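Glucose-6-phosphate isomerase (PDB 1ZZG) probably catalyses the reversible isomerisation of glucose 6-phosphate to fructose 6-phosphate, a step shared by glycolysis and gluconeogenesis. Local coordinates at residues D68-G73 against R111-R116; T118-V123 against A137-W142; V156-P161 against G195-A200; P165-A170 against A177-K182; F188-P193 against W376-L381. All coordinates share one frame; numbering follows the deposited sequence.

Interaction 1. Residues D68-G73 against R111-R116; sequences DFVLIG and RTLDPR
Asp-68 meets the chain after helix 103-112 through its carboxylate: OD2 accepts a hydrogen bond from a water at 2.8 Å, and the same water takes the backbone N-H of Asp-114, also at 2.8 Å. Arg-94 forms a salt bridge with OD2 as well, while His-96 is hydrogen-bonded to OD1, so the buried carboxylate is held at both oxygens and would probably stay ionised. Beside this polar network sits Leu-113, whose CD2 comes within 3.4 Å of Asp-68 OD1 and 3.6 Å of Asp-68 CG. Its other methyl, CD1, packs on Val-70 CG2 at 3.5 Å, so the leucine fork spans two residues on one face of strand 68-72. Here the parallel sheet of a SIS-type alpha/beta domain is joined to the connection that leads from helix 103-112 into the neighbouring strand 118-124. Leu-113 is where the backbone leaves helical geometry, and its CG stands anti to the carbonyl carbon (chi1 -64°), which carries both methyls to the strand. One residue on, Asp-114 turns its carboxylate away and closes an Asx turn: OD1 accepts from Arg-116 N at 3.0 Å, the donor lying 44° out of the carboxylate plane.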
# COMPACT_ATOMS: atom_id res chain seq x y z
N ASP A 68 15.73 -14.44 11.30
CA ASP A 68 15.33 -13.10 10.89
C ASP A 68 16.20 -12.65 9.72
O ASP A 68 17.43 -12.68 9.79
CB ASP A 68 15.46 -12.13 12.07
CG ASP A 68 14.43 -12.39 13.16
OD1 ASP A 68 13.30 -11.84 13.08
OD2 ASP A 68 14.73 -13.17 14.09
N PHE A 69 15.55 -12.23 8.64
CA PHE A 69 16.23 -11.78 7.43
C PHE A 69 15.96 -10.28 7.28
O PHE A 69 14.83 -9.88 7.01
CB PHE A 69 15.66 -12.53 6.23
CG PHE A 69 16.44 -12.33 4.96
CD1 PHE A 69 17.29 -13.33 4.49
CD2 PHE A 69 16.30 -11.16 4.21
CE1 PHE A 69 17.99 -13.16 3.29
CE2 PHE A 69 16.99 -10.99 3.02
CZ PHE A 69 17.84 -11.99 2.56
N VAL A 70 16.99 -9.46 7.45
CA VAL A 70 16.83 -8.01 7.32
C VAL A 70 17.32 -7.56 5.94
O VAL A 70 18.52 -7.56 5.67
CB VAL A 70 17.63 -7.24 8.41
CG1 VAL A 70 17.54 -5.74 8.18
CG2 VAL A 70 17.10 -7.60 9.81
N LEU A 71 16.38 -7.19 5.08
CA LEU A 71 16.76 -6.74 3.74
C LEU A 71 16.88 -5.23 3.72
O LEU A 71 15.88 -4.52 3.85
CB LEU A 71 15.73 -7.21 2.70
CG LEU A 71 16.17 -7.23 1.23
CD1 LEU A 71 15.04 -7.85 0.40
CD2 LEU A 71 16.50 -5.82 0.73
N ILE A 72 18.10 -4.73 3.57
CA ILE A 72 18.31 -3.29 3.51
C ILE A 72 18.36 -2.93 2.03
O ILE A 72 19.35 -3.19 1.34
CB ILE A 72 19.65 -2.87 4.19
CG1 ILE A 72 19.70 -3.42 5.62
CG2 ILE A 72 19.75 -1.34 4.19
CD1 ILE A 72 20.91 -2.95 6.45
N GLY A 73 17.26 -2.36 1.54
CA GLY A 73 17.19 -2.01 0.13
C GLY A 73 15.94 -1.20 -0.12
O GLY A 73 15.00 -1.22 0.67
N ARG A 111 16.80 -3.23 18.82
CA ARG A 111 16.52 -3.61 20.19
C ARG A 111 15.73 -4.90 20.38
O ARG A 111 15.69 -5.44 21.48
CB ARG A 111 15.79 -2.46 20.89
CG ARG A 111 16.66 -1.23 21.09
CD ARG A 111 15.86 0.01 21.44
NE ARG A 111 16.74 1.14 21.69
CZ ARG A 111 16.35 2.40 21.78
NH1 ARG A 111 15.07 2.72 21.63
NH2 ARG A 111 17.24 3.35 22.01
N THR A 112 15.10 -5.41 19.32
CA THR A 112 14.32 -6.63 19.45
C THR A 112 14.88 -7.86 18.73
O THR A 112 14.54 -8.99 19.08
CB THR A 112 12.86 -6.41 18.98
OG1 THR A 112 12.86 -5.91 17.63
CG2 THR A 112 12.16 -5.41 19.89
N LEU A 113 15.73 -7.66 17.73
CA LEU A 113 16.30 -8.78 17.00
C LEU A 113 17.50 -9.39 17.73
O LEU A 113 18.26 -8.68 18.38
CB LEU A 113 16.75 -8.35 15.60
CG LEU A 113 15.72 -7.87 14.57
CD1 LEU A 113 16.44 -7.48 13.28
CD2 LEU A 113 14.71 -8.97 14.30
N ASP A 114 17.64 -10.70 17.63
CA ASP A 114 18.78 -11.39 18.23
C ASP A 114 19.84 -11.43 17.14
O ASP A 114 19.67 -12.11 16.13
CB ASP A 114 18.40 -12.82 18.62
CG ASP A 114 19.55 -13.56 19.29
OD1 ASP A 114 20.72 -13.13 19.14
OD2 ASP A 114 19.30 -14.59 19.95
N PRO A 115 20.96 -10.71 17.32
CA PRO A 115 22.03 -10.69 16.32
C PRO A 115 22.45 -12.08 15.84
O PRO A 115 22.67 -12.31 14.65
CB PRO A 115 23.17 -9.97 17.04
CG PRO A 115 22.45 -9.03 17.94
CD PRO A 115 21.32 -9.89 18.49
N ARG A 116 22.53 -13.02 16.78
CA ARG A 116 22.94 -14.38 16.46
C ARG A 116 21.99 -15.10 15.49
O ARG A 116 22.39 -16.06 14.84
CB ARG A 116 23.06 -15.22 17.73
CG ARG A 116 23.95 -14.62 18.81
CD ARG A 116 24.42 -15.72 19.74
NE ARG A 116 25.39 -16.58 19.07
CZ ARG A 116 25.54 -17.88 19.30
NH1 ARG A 116 24.77 -18.50 20.20
NH2 ARG A 116 26.46 -18.57 18.63
O HOH W 1 15.66 -12.49 16.69

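Interaction 2. Residues T118-V123 against A137-W142; sequences TLVNAV and AVFLKW
Thr-118 leaves strand 118-124 toward helix 130-147, and each atom of its short side chain finds the six-membered ring of Trp-142. CB lies 4.2 Å from Trp-142 CH2. OG1, anti to the carbonyl carbon (chi1 -56°), approaches the same CH2 to 3.9 Å, arriving at the ring edge and near its plane; its hydrogen bond is made elsewhere, with Asp-114 O. The methyl branch CG2 sits 4.2 Å from Trp-142 CZ3, so the threonine straddles this corner of the indole, the two side chains running at about a right angle. At the far side of the indole, NE1 is hydrogen-bonded to Leu-110 O, which helps fix how the ring is turned. Two residues along the strand, Val-120 points the same way and sets CG2 at 4.0 Å from Phe-139 CD2, meeting that ring at a slant. Phe-139 and Trp-142, three apart in sequence, thus come off the same side of the helix, while Val-138 and Lys-141 pack on Pro-323 of the second subunit. All four touching residues are buried. The layer is that of a helix laid over its own strand in a beta-alpha-beta unit, here strand 118-124, helix 130-147 and strand 155-159 of the parallel sheet.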
# COMPACT_ATOMS: atom_id res chain seq x y z
N THR A 118 20.13 -13.27 13.19
CA THR A 118 19.85 -12.31 12.13
C THR A 118 20.83 -12.31 10.96
O THR A 118 22.05 -12.32 11.16
CB THR A 118 19.80 -10.87 12.70
OG1 THR A 118 18.84 -10.81 13.77
CG2 THR A 118 19.42 -9.87 11.61
N LEU A 119 20.29 -12.32 9.75
CA LEU A 119 21.11 -12.24 8.55
C LEU A 119 20.75 -10.92 7.88
O LEU A 119 19.56 -10.63 7.69
CB LEU A 119 20.82 -13.39 7.58
CG LEU A 119 21.57 -13.26 6.25
CD1 LEU A 119 23.08 -13.29 6.50
CD2 LEU A 119 21.16 -14.38 5.31
N VAL A 120 21.75 -10.12 7.54
CA VAL A 120 21.51 -8.84 6.90
C VAL A 120 21.90 -8.94 5.43
O VAL A 120 22.99 -9.41 5.09
CB VAL A 120 22.32 -7.72 7.59
CG1 VAL A 120 22.02 -6.38 6.93
CG2 VAL A 120 21.98 -7.68 9.07
N ASN A 121 21.00 -8.50 4.56
CA ASN A 121 21.23 -8.54 3.12
C ASN A 121 21.17 -7.12 2.56
O ASN A 121 20.08 -6.54 2.46
CB ASN A 121 20.16 -9.42 2.45
CG ASN A 121 20.32 -9.52 0.94
OD1 ASN A 121 19.37 -9.88 0.24
ND2 ASN A 121 21.51 -9.21 0.42
N ALA A 122 22.32 -6.56 2.20
CA ALA A 122 22.38 -5.22 1.64
C ALA A 122 22.21 -5.34 0.13
O ALA A 122 23.06 -5.92 -0.55
CB ALA A 122 23.70 -4.57 1.97
N VAL A 123 21.12 -4.79 -0.38
CA VAL A 123 20.81 -4.87 -1.80
C VAL A 123 20.76 -3.52 -2.50
O VAL A 123 20.00 -2.63 -2.10
CB VAL A 123 19.45 -5.57 -2.02
CG1 VAL A 123 19.28 -5.92 -3.50
CG2 VAL A 123 19.34 -6.81 -1.13
N ALA A 137 25.23 1.19 7.35
CA ALA A 137 26.19 1.74 8.31
C ALA A 137 25.72 1.42 9.72
O ALA A 137 26.48 0.91 10.55
CB ALA A 137 26.31 3.25 8.13
N VAL A 138 24.45 1.71 9.98
CA VAL A 138 23.85 1.47 11.28
C VAL A 138 23.88 -0.00 11.67
O VAL A 138 24.30 -0.34 12.77
CB VAL A 138 22.39 1.98 11.31
CG1 VAL A 138 21.74 1.62 12.63
CG2 VAL A 138 22.36 3.48 11.11
N PHE A 139 23.46 -0.89 10.77
CA PHE A 139 23.48 -2.31 11.12
C PHE A 139 24.89 -2.86 11.25
O PHE A 139 25.12 -3.76 12.06
CB PHE A 139 22.68 -3.15 10.11
CG PHE A 139 21.25 -3.38 10.53
CD1 PHE A 139 20.26 -2.44 10.27
CD2 PHE A 139 20.91 -4.52 11.26
CE1 PHE A 139 18.96 -2.63 10.72
CE2 PHE A 139 19.61 -4.72 11.72
CZ PHE A 139 18.63 -3.77 11.45
N LEU A 140 25.84 -2.34 10.48
CA LEU A 140 27.21 -2.82 10.56
C LEU A 140 27.74 -2.65 11.99
O LEU A 140 28.31 -3.58 12.55
CB LEU A 140 28.08 -2.06 9.57
CG LEU A 140 28.42 -2.81 8.28
CD1 LEU A 140 29.24 -1.92 7.38
CD2 LEU A 140 29.17 -4.08 8.61
N LYS A 141 27.53 -1.47 12.56
CA LYS A 141 27.97 -1.17 13.93
C LYS A 141 27.35 -2.19 14.89
O LYS A 141 28.02 -2.75 15.76
CB LYS A 141 27.52 0.25 14.30
CG LYS A 141 27.89 0.71 15.72
CD LYS A 141 27.21 2.02 16.09
CE LYS A 141 27.47 2.41 17.55
NZ LYS A 141 28.91 2.62 17.85
N TRP A 142 26.06 -2.44 14.69
CA TRP A 142 25.29 -3.37 15.51
C TRP A 142 25.85 -4.79 15.41
O TRP A 142 26.09 -5.44 16.43
CB TRP A 142 23.83 -3.33 15.03
CG TRP A 142 22.85 -4.13 15.82
CD1 TRP A 142 22.34 -3.83 17.06
CD2 TRP A 142 22.19 -5.32 15.39
NE1 TRP A 142 21.40 -4.77 17.42
CE2 TRP A 142 21.29 -5.69 16.41
CE3 TRP A 142 22.28 -6.12 14.24
CZ2 TRP A 142 20.47 -6.82 16.32
CZ3 TRP A 142 21.46 -7.24 14.14
CH2 TRP A 142 20.57 -7.58 15.18

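Interaction 3. Residues V156-P161 against G195-A200; sequences VVTTDP and GLLPLA
Strand 155-159 passes helix 193-201 with the backbones nearest at Thr-158 and Leu-197, whose CA atoms are 8.9 Å apart, and the helix is kinked at Pro-198, where the proline N has no bond to the preceding turn. Leu-197 makes the connection from the helix. Its CG lies anti to the backbone N (chi1 -176°), extending the fork toward the strand, and a single methyl, CD2, does the touching. Val-156 comes from the other side, the two side chains reaching for each other tip to tip, and both its methyls share the meeting: CG2 is 4.0 Å and CG1 4.1 Å from Leu-197 CD2. Thr-158 behaves differently. It slides past the leucine in the opposite direction, with OG1 4.1 Å from the same CD2. That oxygen is not left to the hydrocarbon, because it is hydrogen-bonded to Asn-121 of the neighbouring strand. Phe-178 of strand 176-179 and Tyr-59 of helix 52-61 also touch both Val-156 and Leu-197, enclosing the methyls between the sheet and the helices on this face. The contact across the two segments is therefore one of dispersion and burial with little directional preference, while Asn-121 ND2, bonded to Thr-158 OG1 and Val-156 O, ties these polar atoms together between neighbouring strands, which is consistent with a threonine and an asparagine lying beside a leucine in the core.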
# COMPACT_ATOMS: atom_id res chain seq x y z
N VAL A 156 25.36 -10.34 3.95
CA VAL A 156 25.48 -10.81 2.58
C VAL A 156 25.09 -9.65 1.66
O VAL A 156 24.13 -8.92 1.94
CB VAL A 156 24.57 -12.04 2.33
CG1 VAL A 156 23.14 -11.72 2.70
CG2 VAL A 156 24.67 -12.48 0.88
N VAL A 157 25.83 -9.47 0.57
CA VAL A 157 25.58 -8.37 -0.35
C VAL A 157 25.08 -8.80 -1.73
O VAL A 157 25.51 -9.81 -2.28
CB VAL A 157 26.87 -7.53 -0.54
CG1 VAL A 157 26.63 -6.38 -1.49
CG2 VAL A 157 27.34 -7.01 0.81
N THR A 158 24.15 -8.02 -2.28
CA THR A 158 23.59 -8.28 -3.60
C THR A 158 23.77 -6.97 -4.36
O THR A 158 23.10 -5.97 -4.05
CB THR A 158 22.09 -8.64 -3.52
OG1 THR A 158 21.93 -9.85 -2.77
CG2 THR A 158 21.51 -8.82 -4.91
N THR A 159 24.67 -6.96 -5.34
CA THR A 159 24.96 -5.74 -6.09
C THR A 159 25.61 -6.05 -7.44
O THR A 159 25.84 -7.21 -7.78
CB THR A 159 25.91 -4.83 -5.26
OG1 THR A 159 26.01 -3.53 -5.85
CG2 THR A 159 27.30 -5.46 -5.18
N ASP A 160 25.90 -5.01 -8.22
CA ASP A 160 26.54 -5.20 -9.53
C ASP A 160 27.77 -6.10 -9.34
O ASP A 160 28.44 -6.03 -8.32
CB ASP A 160 26.99 -3.86 -10.11
CG ASP A 160 27.53 -3.99 -11.52
OD1 ASP A 160 26.72 -3.89 -12.48
OD2 ASP A 160 28.75 -4.21 -11.68
N PRO A 161 28.07 -6.95 -10.33
CA PRO A 161 29.24 -7.82 -10.18
C PRO A 161 30.60 -7.12 -10.14
O PRO A 161 31.56 -7.66 -9.58
CB PRO A 161 29.11 -8.76 -11.38
CG PRO A 161 28.48 -7.88 -12.43
CD PRO A 161 27.41 -7.16 -11.63
N GLY A 195 15.49 -11.10 -5.62
CA GLY A 195 14.32 -11.79 -5.10
C GLY A 195 14.59 -13.24 -4.75
O GLY A 195 13.99 -13.78 -3.82
N LEU A 196 15.49 -13.89 -5.48
CA LEU A 196 15.78 -15.30 -5.23
C LEU A 196 16.37 -15.58 -3.86
O LEU A 196 15.98 -16.55 -3.20
CB LEU A 196 16.70 -15.87 -6.31
CG LEU A 196 16.11 -15.78 -7.72
CD1 LEU A 196 17.09 -16.36 -8.71
CD2 LEU A 196 14.77 -16.52 -7.77
N LEU A 197 17.31 -14.75 -3.42
CA LEU A 197 17.94 -14.95 -2.12
C LEU A 197 16.91 -14.91 -0.98
O LEU A 197 16.80 -15.87 -0.21
CB LEU A 197 19.04 -13.91 -1.88
CG LEU A 197 19.81 -14.12 -0.56
CD1 LEU A 197 20.43 -15.52 -0.54
CD2 LEU A 197 20.89 -13.05 -0.42
N PRO A 198 16.16 -13.81 -0.84
CA PRO A 198 15.18 -13.81 0.26
C PRO A 198 14.16 -14.93 0.11
O PRO A 198 13.77 -15.54 1.10
CB PRO A 198 14.55 -12.41 0.18
CG PRO A 198 14.80 -11.98 -1.26
CD PRO A 198 16.20 -12.49 -1.50
N LEU A 199 13.75 -15.23 -1.12
CA LEU A 199 12.78 -16.31 -1.34
C LEU A 199 13.32 -17.66 -0.89
O LEU A 199 12.56 -18.52 -0.43
CB LEU A 199 12.35 -16.39 -2.80
CG LEU A 199 11.13 -15.56 -3.18
CD1 LEU A 199 10.84 -15.76 -4.66
CD2 LEU A 199 9.92 -15.97 -2.33
N ALA A 200 14.63 -17.85 -1.04
CA ALA A 200 15.24 -19.11 -0.63
C ALA A 200 15.03 -19.28 0.87
O ALA A 200 14.55 -20.32 1.32
CB ALA A 200 16.73 -19.11 -0.96

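Interaction 4. Residues P165-A170 against A177-K182; sequences PLRAFA and AFAIPK
Arg-167 reaches from helix 165-173 to strand 176-179 and brings its guanidinium alongside Ala-177, Phe-178 and Ala-179. The side chain sets out with CG anti to the backbone N (chi1 174°), then bends at chi2 and chi3, which swings the group back to the strand. NH1 is 3.6 Å from Ala-177 CB, which meets the group obliquely. NH2 lies farther along: Ala-179 CA meets the guanidinium at its edge, 4.0 Å from NH2, and Phe-178 O is 3.3 Å from NH2, approached at a slant. A water in the guanidinium plane accepts a hydrogen bond from Arg-167 NH2 at 2.9 Å and gives a weak one to Ala-177 O. A turn later, Ala-170 faces Ala-177 methyl to methyl, CB to CB 4.1 Å, where the helix and strand backbones are nearest; the N-to-C directions of helix 165-170 and strand 177-179 differ by 144°. The strand belongs to the beta-alpha-beta unit of strand 155-159, helix 165-173 and strand 176-179. Since NE is hydrogen-bonded to Asp-160 O and NH2 to Thr-159 O, the arginine gathers backbone carbonyls at the end of strand 155-159, and its positive charge is probably stabilised by these carbonyl dipoles.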
# COMPACT_ATOMS: atom_id res chain seq x y z
N PRO A 165 30.37 0.88 -4.62
CA PRO A 165 31.00 0.72 -3.31
C PRO A 165 30.63 -0.55 -2.55
O PRO A 165 31.44 -1.06 -1.77
CB PRO A 165 30.58 2.00 -2.57
CG PRO A 165 29.29 2.38 -3.23
CD PRO A 165 29.57 2.11 -4.68
N LEU A 166 29.43 -1.08 -2.78
CA LEU A 166 29.02 -2.31 -2.11
C LEU A 166 29.83 -3.50 -2.60
O LEU A 166 30.19 -4.38 -1.82
CB LEU A 166 27.53 -2.60 -2.34
CG LEU A 166 26.52 -1.94 -1.42
CD1 LEU A 166 25.16 -2.55 -1.67
CD2 LEU A 166 26.92 -2.15 0.04
N ARG A 167 30.10 -3.53 -3.90
CA ARG A 167 30.89 -4.61 -4.47
C ARG A 167 32.31 -4.55 -3.88
O ARG A 167 32.86 -5.57 -3.48
CB ARG A 167 30.95 -4.46 -5.99
CG ARG A 167 31.89 -5.46 -6.70
CD ARG A 167 31.57 -6.90 -6.34
NE ARG A 167 30.18 -7.25 -6.61
CZ ARG A 167 29.69 -8.49 -6.50
NH1 ARG A 167 30.48 -9.48 -6.12
NH2 ARG A 167 28.42 -8.73 -6.77
N ALA A 168 32.87 -3.35 -3.83
CA ALA A 168 34.22 -3.16 -3.30
C ALA A 168 34.28 -3.54 -1.83
O ALA A 168 35.23 -4.19 -1.39
CB ALA A 168 34.65 -1.72 -3.49
N PHE A 169 33.26 -3.14 -1.07
CA PHE A 169 33.18 -3.44 0.36
C PHE A 169 33.09 -4.94 0.63
O PHE A 169 33.70 -5.45 1.56
CB PHE A 169 31.95 -2.75 0.97
CG PHE A 169 31.84 -2.93 2.46
CD1 PHE A 169 32.78 -2.35 3.31
CD2 PHE A 169 30.82 -3.70 3.01
CE1 PHE A 169 32.69 -2.52 4.69
CE2 PHE A 169 30.72 -3.88 4.39
CZ PHE A 169 31.67 -3.28 5.23
N ALA A 170 32.31 -5.63 -0.19
CA ALA A 170 32.14 -7.07 -0.04
C ALA A 170 33.46 -7.80 -0.30
O ALA A 170 33.81 -8.74 0.41
CB ALA A 170 31.06 -7.58 -0.99
N ALA A 177 28.62 -12.56 -1.66
CA ALA A 177 27.97 -11.57 -2.52
C ALA A 177 27.32 -12.22 -3.72
O ALA A 177 27.84 -13.18 -4.30
CB ALA A 177 28.99 -10.53 -2.96
N PHE A 178 26.16 -11.69 -4.07
CA PHE A 178 25.41 -12.18 -5.21
C PHE A 178 25.36 -11.03 -6.20
O PHE A 178 25.47 -9.87 -5.82
CB PHE A 178 24.00 -12.60 -4.78
CG PHE A 178 23.97 -13.92 -4.06
CD1 PHE A 178 24.03 -15.11 -4.77
CD2 PHE A 178 23.88 -13.96 -2.67
CE1 PHE A 178 24.00 -16.33 -4.11
CE2 PHE A 178 23.84 -15.18 -2.00
CZ PHE A 178 23.90 -16.37 -2.72
N ALA A 179 25.20 -11.36 -7.48
CA ALA A 179 25.21 -10.35 -8.51
C ALA A 179 23.89 -9.98 -9.17
O ALA A 179 23.05 -10.83 -9.46
CB ALA A 179 26.21 -10.75 -9.60
N ILE A 180 23.73 -8.68 -9.40
CA ILE A 180 22.58 -8.18 -10.13
C ILE A 180 23.26 -7.96 -11.48
O ILE A 180 24.19 -7.15 -11.59
CB ILE A 180 22.07 -6.83 -9.59
CG1 ILE A 180 21.47 -7.02 -8.20
CG2 ILE A 180 21.03 -6.25 -10.55
CD1 ILE A 180 21.03 -5.71 -7.55
N PRO A 181 22.83 -8.69 -12.52
CA PRO A 181 23.43 -8.55 -13.85
C PRO A 181 23.47 -7.10 -14.33
O PRO A 181 22.54 -6.33 -14.13
CB PRO A 181 22.53 -9.42 -14.73
CG PRO A 181 22.05 -10.47 -13.79
CD PRO A 181 21.74 -9.68 -12.54
N LYS A 182 24.57 -6.75 -14.98
CA LYS A 182 24.75 -5.41 -15.51
C LYS A 182 23.55 -4.96 -16.35
O LYS A 182 23.08 -3.83 -16.20
CB LYS A 182 26.02 -5.36 -16.37
CG LYS A 182 26.31 -4.00 -16.97
CD LYS A 182 27.53 -4.04 -17.88
CE LYS A 182 27.82 -2.67 -18.46
NZ LYS A 182 28.94 -2.70 -19.44
O HOH W 2 28.48 -11.62 -6.59

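Interaction 5. Residues F188-P193 against W376-L381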
# COMPACT_ATOMS: atom_id res chain seq x y z
N PHE A 188 13.47 -4.14 -12.71
CA PHE A 188 13.32 -5.36 -13.51
C PHE A 188 14.16 -6.49 -12.90
O PHE A 188 14.40 -7.50 -13.55
CB PHE A 188 13.81 -5.12 -14.94
CG PHE A 188 12.90 -4.27 -15.78
CD1 PHE A 188 11.91 -4.86 -16.57
CD2 PHE A 188 13.03 -2.89 -15.79
CE1 PHE A 188 11.07 -4.08 -17.35
CE2 PHE A 188 12.19 -2.10 -16.58
CZ PHE A 188 11.21 -2.70 -17.36
N SER A 189 14.59 -6.31 -11.65
CA SER A 189 15.46 -7.28 -11.00
C SER A 189 14.85 -8.33 -10.08
O SER A 189 15.58 -9.07 -9.44
CB SER A 189 16.53 -6.54 -10.19
OG SER A 189 15.99 -6.05 -8.96
N ALA A 190 13.52 -8.41 -10.01
CA ALA A 190 12.89 -9.37 -9.11
C ALA A 190 13.32 -10.83 -9.23
O ALA A 190 13.40 -11.53 -8.22
CB ALA A 190 11.37 -9.28 -9.24
N LEU A 191 13.60 -11.29 -10.44
CA LEU A 191 13.99 -12.68 -10.61
C LEU A 191 15.50 -12.93 -10.59
O LEU A 191 15.96 -14.00 -10.97
CB LEU A 191 13.34 -13.25 -11.88
CG LEU A 191 11.81 -13.05 -11.92
CD1 LEU A 191 11.19 -13.79 -13.10
CD2 LEU A 191 11.20 -13.55 -10.61
N SER A 192 16.26 -11.93 -10.16
CA SER A 192 17.70 -12.08 -10.03
C SER A 192 17.86 -12.43 -8.54
O SER A 192 16.86 -12.65 -7.85
CB SER A 192 18.42 -10.77 -10.35
OG SER A 192 18.28 -9.81 -9.31
N PRO A 193 19.10 -12.52 -8.03
CA PRO A 193 19.23 -12.85 -6.61
C PRO A 193 18.48 -11.87 -5.70
O PRO A 193 18.19 -12.19 -4.54
CB PRO A 193 20.74 -12.84 -6.39
CG PRO A 193 21.26 -13.36 -7.71
CD PRO A 193 20.41 -12.57 -8.70
N TRP A 376 5.00 -16.08 -13.81
CA TRP A 376 4.46 -15.88 -15.14
C TRP A 376 3.88 -14.46 -15.21
O TRP A 376 4.21 -13.68 -16.10
CB TRP A 376 3.36 -16.91 -15.42
CG TRP A 376 2.87 -16.94 -16.85
CD1 TRP A 376 2.68 -15.87 -17.68
CD2 TRP A 376 2.46 -18.10 -17.59
NE1 TRP A 376 2.18 -16.30 -18.89
CE2 TRP A 376 2.04 -17.66 -18.86
CE3 TRP A 376 2.42 -19.48 -17.30
CZ2 TRP A 376 1.57 -18.54 -19.85
CZ3 TRP A 376 1.95 -20.36 -18.28
CH2 TRP A 376 1.53 -19.88 -19.54
N LEU A 377 3.03 -14.11 -14.24
CA LEU A 377 2.41 -12.78 -14.22
C LEU A 377 3.43 -11.64 -14.19
O LEU A 377 3.34 -10.69 -14.97
CB LEU A 377 1.46 -12.66 -13.02
CG LEU A 377 0.80 -11.28 -12.82
CD1 LEU A 377 0.07 -10.86 -14.09
CD2 LEU A 377 -0.16 -11.34 -11.64
N MET A 378 4.39 -11.72 -13.28
CA MET A 378 5.41 -10.68 -13.18
C MET A 378 6.22 -10.51 -14.46
O MET A 378 6.45 -9.39 -14.92
CB MET A 378 6.34 -10.98 -12.00
CG MET A 378 5.65 -10.84 -10.64
SD MET A 378 6.72 -11.23 -9.23
CE MET A 378 7.72 -9.74 -9.16
N GLN A 379 6.67 -11.62 -15.05
CA GLN A 379 7.45 -11.55 -16.28
C GLN A 379 6.57 -11.01 -17.42
O GLN A 379 7.04 -10.29 -18.30
CB GLN A 379 7.99 -12.94 -16.66
CG GLN A 379 8.97 -12.92 -17.84
CD GLN A 379 10.35 -12.44 -17.46
OE1 GLN A 379 10.57 -11.93 -16.36
NE2 GLN A 379 11.31 -12.59 -18.37
N HIS A 380 5.29 -11.38 -17.39
CA HIS A 380 4.32 -10.93 -18.39
C HIS A 380 4.21 -9.41 -18.35
O HIS A 380 4.19 -8.74 -19.39
CB HIS A 380 2.95 -11.55 -18.10
CG HIS A 380 1.82 -10.92 -18.86
ND1 HIS A 380 1.15 -11.57 -19.88
CD2 HIS A 380 1.23 -9.70 -18.75
CE1 HIS A 380 0.20 -10.78 -20.36
NE2 HIS A 380 0.23 -9.64 -19.69
N LEU A 381 4.13 -8.86 -17.14
CA LEU A 381 4.01 -7.42 -16.96
C LEU A 381 5.27 -6.68 -17.38
O LEU A 381 5.20 -5.56 -17.90
CB LEU A 381 3.63 -7.09 -15.52
CG LEU A 381 2.22 -7.58 -15.18
CD1 LEU A 381 1.97 -7.50 -13.68
CD2 LEU A 381 1.20 -6.74 -15.94
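A type I beta turn from Ser-189 to Ser-192, leading straight into helix 193-201, supplies one side of this contact; helix 371-391 supplies the other. The two central residues of the turn do the touching. Ala-190 offers its methyl to the end of Met-378, CB to CE 3.7 Å, the thioether chain running extended through chi2 and then bending at chi3 (76°) to deliver CE. Next to it, Leu-191 slants across Gln-379, with CD1 3.8 Å from OE1. The glutamine amide is held by its other end: NE2 is hydrogen-bonded to Asn-217 OD1 and to Trp-43 O, so the leucine methyl packs against a group whose orientation is set by those partners. The turn itself is tightly tied. Ser-189 O accepts both Ser-192 N at 3.0 Å and Ser-192 OG at 2.8 Å, the hydroxyl coming in the carbonyl plane on a lone pair with a C=O...O angle of 140°. Ser-192 OG also caps Val-194 N. The contact is buried close to the centre of the subunit, with helix 206-221 packing on both Leu-191 and Gln-379. The serine is a classic N-cap, and the turn before it is packed by its corner against the flank of a long helix.

Overall arrangement
Interactions 1 to 4 all reach one five-stranded parallel sheet, ordered 94-98, 68-72, 118-124, 155-159, 176-179, and follow its strands from 68-72 to the edge at 176-179. Centres of interactions 1 and 2 lie about 8 Å apart, those of 3 and 4 about 10 Å, and a probable backbone hydrogen bond, Val-70 N to Leu-119 O at 2.8 Å, links the first pair. Interaction 4 falls in sequence between the two segments of interaction 3. Interaction 5 lies off the sheet, its centre about 26 Å from those of interactions 1 and 2 but about 14 Å from that of interaction 3, which it touches. Interactions 1 to 4 thus build the layers on the sheet, and interaction 5 joins the turn leading into helix 193-201 to helix 371-391, far along the chain.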